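Local coordinates for protein polyhedrin (PDB 5A9A) that forms the crystalline lattice of cypovirus polyhedra, the occlusion bodies that package virus particles, and binds UTP, at residues F40-G45 with E101-I106. Numbering follows the deposited sequence.
Sequences FIYKNG and EYPVAI. With UTP (uridine 5'-triphosphate), chain B.
Y42 and F40 both carry CG anti to the carbonyl carbon, beside the backbone N (chi1 -67° and -65°), and both side chains lie alongside P103. This is the end of an antiparallel strand pair, 34-41 with 105-111, inside the polyhedrin's larger sheet. P103 CB sits over one face of the Y42 ring, 4.1 Å from its centroid, a CH-pi contact, while P103 CG meets F40 CD1 at 3.8 Å; the proline touches each aromatic through a different ring carbon. E101 O lies at the edge of the tyrosine, 3.3 Å from Y42 CE2; R48 and M67 hold the Y42 hydroxyl. I41 ties the backbones together: its N gives a nearly straight bond to A105 O (2.9 Å, 172°), and its O receives V104 N. On the other face of the sheet from F40 and I106, I41 CD1 packs on A105 CB. Past the strand ends, where Y42 to G45 make a type I turn, a water takes over the pairing, accepting from K43 N and donating to Y102 O. K43 NZ turns to a salt bridge with E98 of the UTP pocket. There, E101 N makes a weak hydrogen bond to the uracil, 3.1 Å from UTP O4.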
ATOM      1  N   PHE A  40     -11.818   7.909  14.785  1.00 18.10           N
ATOM      2  CA  PHE A  40     -11.490   7.441  16.126  1.00 17.46           C
ATOM      3  C   PHE A  40     -11.827   8.508  17.160  1.00 16.12           C
ATOM      4  O   PHE A  40     -11.640   9.699  16.916  1.00 15.35           O
ATOM      5  CB  PHE A  40     -10.007   7.084  16.225  1.00 17.84           C
ATOM      6  CG  PHE A  40      -9.602   5.917  15.370  1.00 19.51           C
ATOM      7  CD1 PHE A  40      -9.724   4.620  15.843  1.00 21.50           C
ATOM      8  CD2 PHE A  40      -9.093   6.118  14.098  1.00 18.99           C
ATOM      9  CE1 PHE A  40      -9.346   3.542  15.060  1.00 22.61           C
ATOM     10  CE2 PHE A  40      -8.716   5.047  13.309  1.00 19.45           C
ATOM     11  CZ  PHE A  40      -8.842   3.757  13.791  1.00 18.83           C
ATOM     12  N   ILE A  41     -12.327   8.071  18.310  1.00 15.85           N
ATOM     13  CA  ILE A  41     -12.595   8.968  19.427  1.00 18.22           C
ATOM     14  C   ILE A  41     -11.564   8.714  20.516  1.00 15.74           C
ATOM     15  O   ILE A  41     -11.241   7.562  20.804  1.00 16.46           O
ATOM     16  CB  ILE A  41     -14.002   8.743  20.010  1.00 18.38           C
ATOM     17  CG1 ILE A  41     -15.042   8.718  18.888  1.00 20.41           C
ATOM     18  CG2 ILE A  41     -14.327   9.827  21.031  1.00 19.65           C
ATOM     19  CD1 ILE A  41     -16.461   8.521  19.376  1.00 20.40           C
ATOM     20  N   TYR A  42     -11.055   9.782  21.122  1.00 14.38           N
ATOM     21  CA  TYR A  42      -9.973   9.652  22.095  1.00 15.93           C
ATOM     22  C   TYR A  42     -10.349  10.136  23.492  1.00 19.19           C
ATOM     23  O   TYR A  42     -11.427  10.697  23.703  1.00 16.46           O
ATOM     24  CB  TYR A  42      -8.728  10.373  21.577  1.00 15.51           C
ATOM     25  CG  TYR A  42      -8.161   9.692  20.357  1.00 15.84           C
ATOM     26  CD1 TYR A  42      -8.631   9.998  19.085  1.00 16.47           C
ATOM     27  CD2 TYR A  42      -7.187   8.713  20.479  1.00 16.85           C
ATOM     28  CE1 TYR A  42      -8.130   9.364  17.968  1.00 15.90           C
ATOM     29  CE2 TYR A  42      -6.677   8.073  19.368  1.00 16.67           C
ATOM     30  CZ  TYR A  42      -7.152   8.401  18.115  1.00 16.36           C
ATOM     31  OH  TYR A  42      -6.653   7.761  17.006  1.00 15.89           O
ATOM     32  N   LYS A  43      -9.449   9.901  24.443  1.00 18.13           N
ATOM     33  CA  LYS A  43      -9.711  10.186  25.846  1.00 20.24           C
ATOM     34  C   LYS A  43      -9.742  11.681  26.141  1.00 20.03           C
ATOM     35  O   LYS A  43     -10.117  12.085  27.240  1.00 23.23           O
ATOM     36  CB  LYS A  43      -8.665   9.502  26.728  1.00 20.28           C
ATOM     37  CG  LYS A  43      -8.796   7.986  26.783  1.00 23.02           C
ATOM     38  CD  LYS A  43      -7.581   7.353  27.443  1.00 20.73           C
ATOM     39  CE  LYS A  43      -7.651   5.835  27.425  1.00 25.79           C
ATOM     40  NZ  LYS A  43      -8.403   5.277  28.583  1.00 28.51           N
ATOM     41  N   ASN A  44      -9.344  12.499  25.169  1.00 17.83           N
ATOM     42  CA  ASN A  44      -9.467  13.946  25.308  1.00 18.59           C
ATOM     43  C   ASN A  44     -10.762  14.448  24.674  1.00 17.63           C
ATOM     44  O   ASN A  44     -10.992  15.651  24.583  1.00 16.59           O
ATOM     45  CB  ASN A  44      -8.259  14.667  24.701  1.00 18.41           C
ATOM     46  CG  ASN A  44      -8.103  14.403  23.217  1.00 18.42           C
ATOM     47  OD1 ASN A  44      -8.920  13.715  22.602  1.00 16.22           O
ATOM     48  ND2 ASN A  44      -7.053  14.966  22.629  1.00 18.29           N
ATOM     49  N   GLY A  45     -11.600  13.514  24.233  1.00 17.47           N
ATOM     50  CA  GLY A  45     -12.908  13.846  23.696  1.00 18.46           C
ATOM     51  C   GLY A  45     -12.872  14.349  22.264  1.00 18.20           C
ATOM     52  O   GLY A  45     -13.894  14.783  21.729  1.00 16.97           O
ATOM     53  N   GLU A 101      -3.248   7.963  24.587  1.00 18.55           N
ATOM     54  CA  GLU A 101      -3.452   8.156  23.151  1.00 20.30           C
ATOM     55  C   GLU A 101      -4.085   6.985  22.400  1.00 18.36           C
ATOM     56  O   GLU A 101      -4.171   7.014  21.170  1.00 16.43           O
ATOM     57  CB  GLU A 101      -2.131   8.506  22.464  1.00 22.35           C
ATOM     58  CG  GLU A 101      -1.633   9.909  22.756  1.00 29.69           C
ATOM     59  CD  GLU A 101      -0.673  10.413  21.696  1.00 34.79           C
ATOM     60  OE1 GLU A 101      -0.562   9.762  20.634  1.00 35.65           O
ATOM     61  OE2 GLU A 101      -0.031  11.460  21.922  1.00 35.46           O
ATOM     62  N   TYR A 102      -4.518   5.952  23.111  1.00 16.96           N
ATOM     63  CA  TYR A 102      -5.237   4.873  22.447  1.00 17.28           C
ATOM     64  C   TYR A 102      -6.730   5.188  22.478  1.00 16.92           C
ATOM     65  O   TYR A 102      -7.261   5.576  23.515  1.00 17.48           O
ATOM     66  CB  TYR A 102      -4.951   3.518  23.097  1.00 18.83           C
ATOM     67  CG  TYR A 102      -5.562   2.365  22.336  1.00 20.84           C
ATOM     68  CD1 TYR A 102      -6.899   2.037  22.494  1.00 20.21           C
ATOM     69  CD2 TYR A 102      -4.805   1.613  21.448  1.00 19.06           C
ATOM     70  CE1 TYR A 102      -7.467   0.998  21.795  1.00 21.48           C
ATOM     71  CE2 TYR A 102      -5.364   0.564  20.745  1.00 18.16           C
ATOM     72  CZ  TYR A 102      -6.698   0.263  20.925  1.00 18.44           C
ATOM     73  OH  TYR A 102      -7.271  -0.775  20.236  1.00 19.29           O
ATOM     74  N   PRO A 103      -7.411   5.033  21.332  1.00 17.49           N
ATOM     75  CA  PRO A 103      -8.803   5.488  21.218  1.00 17.79           C
ATOM     76  C   PRO A 103      -9.780   4.699  22.085  1.00 17.13           C
ATOM     77  O   PRO A 103      -9.472   3.593  22.522  1.00 17.15           O
ATOM     78  CB  PRO A 103      -9.115   5.278  19.732  1.00 17.44           C
ATOM     79  CG  PRO A 103      -8.213   4.177  19.314  1.00 18.72           C
ATOM     80  CD  PRO A 103      -6.945   4.374  20.100  1.00 18.10           C
ATOM     81  N   VAL A 104     -10.951   5.281  22.324  1.00 17.36           N
ATOM     82  CA  VAL A 104     -11.980   4.641  23.138  1.00 17.67           C
ATOM     83  C   VAL A 104     -13.122   4.102  22.282  1.00 18.81           C
ATOM     84  O   VAL A 104     -13.973   3.357  22.769  1.00 18.90           O
ATOM     85  CB  VAL A 104     -12.572   5.618  24.180  1.00 20.80           C
ATOM     86  CG1 VAL A 104     -11.557   5.911  25.274  1.00 21.14           C
ATOM     87  CG2 VAL A 104     -13.042   6.908  23.512  1.00 23.64           C
ATOM     88  N   ALA A 105     -13.144   4.481  21.008  1.00 17.05           N
ATOM     89  CA  ALA A 105     -14.211   4.047  20.115  1.00 18.46           C
ATOM     90  C   ALA A 105     -13.887   4.368  18.663  1.00 19.07           C
ATOM     91  O   ALA A 105     -13.032   5.210  18.380  1.00 16.93           O
ATOM     92  CB  ALA A 105     -15.527   4.703  20.515  1.00 18.44           C
ATOM     93  N   ILE A 106     -14.579   3.692  17.750  1.00 18.65           N
ATOM     94  CA  ILE A 106     -14.446   3.955  16.322  1.00 19.12           C
ATOM     95  C   ILE A 106     -15.817   4.235  15.725  1.00 17.82           C
ATOM     96  O   ILE A 106     -16.800   3.584  16.078  1.00 17.28           O
ATOM     97  CB  ILE A 106     -13.860   2.750  15.563  1.00 18.67           C
ATOM     98  CG1 ILE A 106     -12.732   2.092  16.358  1.00 21.29           C
ATOM     99  CG2 ILE A 106     -13.372   3.184  14.185  1.00 18.81           C
ATOM    100  CD1 ILE A 106     -12.282   0.770  15.767  1.00 22.57           C
TER
HETATM  101  PA  UTP B1245       5.006  11.814  33.050  1.00 69.07           P
HETATM  102  O1A UTP B1245       4.406  10.897  34.087  1.00 50.82           O
HETATM  103  O2A UTP B1245       4.505  13.231  32.907  1.00 52.36           O
HETATM  104  O3A UTP B1245       6.602  11.857  33.260  1.00 54.39           O
HETATM  105  O5' UTP B1245       4.859  11.109  31.614  1.00 55.90           O
HETATM  106  PB  UTP B1245       7.428  10.577  33.783  1.00 64.62           P
HETATM  107  O1B UTP B1245       8.858  10.750  33.338  1.00 55.51           O
HETATM  108  O2B UTP B1245       7.110  10.376  35.243  1.00 56.76           O
HETATM  109  O3B UTP B1245       6.814   9.340  32.955  1.00 56.20           O
HETATM  110  PG  UTP B1245       6.654   7.881  33.620  1.00 59.07           P
HETATM  111  O1G UTP B1245       7.406   7.997  34.922  1.00 52.01           O
HETATM  112  O2G UTP B1245       7.276   6.942  32.622  1.00 45.17           O
HETATM  113  O3G UTP B1245       5.159   7.740  33.757  1.00 50.30           O
HETATM  114  C5' UTP B1245       3.987  11.643  30.620  1.00 46.42           C
HETATM  115  C4' UTP B1245       2.616  10.993  30.740  1.00 47.62           C
HETATM  116  O4' UTP B1245       1.951  10.922  29.477  1.00 46.30           O
HETATM  117  C1' UTP B1245       1.048   9.818  29.515  1.00 39.32           C
HETATM  118  C2' UTP B1245       1.699   8.777  30.414  1.00 40.95           C
HETATM  119  O2' UTP B1245       0.744   8.131  31.262  1.00 35.01           O
HETATM  120  C3' UTP B1245       2.698   9.562  31.249  1.00 44.40           C
HETATM  121  O3' UTP B1245       2.349   9.509  32.632  1.00 41.97           O
HETATM  122  N1  UTP B1245       0.758   9.325  28.167  1.00 41.29           N
HETATM  123  C6  UTP B1245       1.008  10.098  27.108  1.00 41.92           C
HETATM  124  C2  UTP B1245       0.187   8.050  27.981  1.00 31.84           C
HETATM  125  O2  UTP B1245      -0.055   7.329  28.966  1.00 35.66           O
HETATM  126  N3  UTP B1245      -0.092   7.606  26.752  1.00 40.45           N
HETATM  127  C4  UTP B1245       0.156   8.365  25.678  1.00 38.49           C
HETATM  128  O4  UTP B1245      -0.111   7.938  24.534  1.00 28.38           O
HETATM  129  C5  UTP B1245       0.713   9.629  25.835  1.00 43.61           C
HETATM  130  O   HOH W   1      -7.359   8.179  23.737  1.00 10.82           O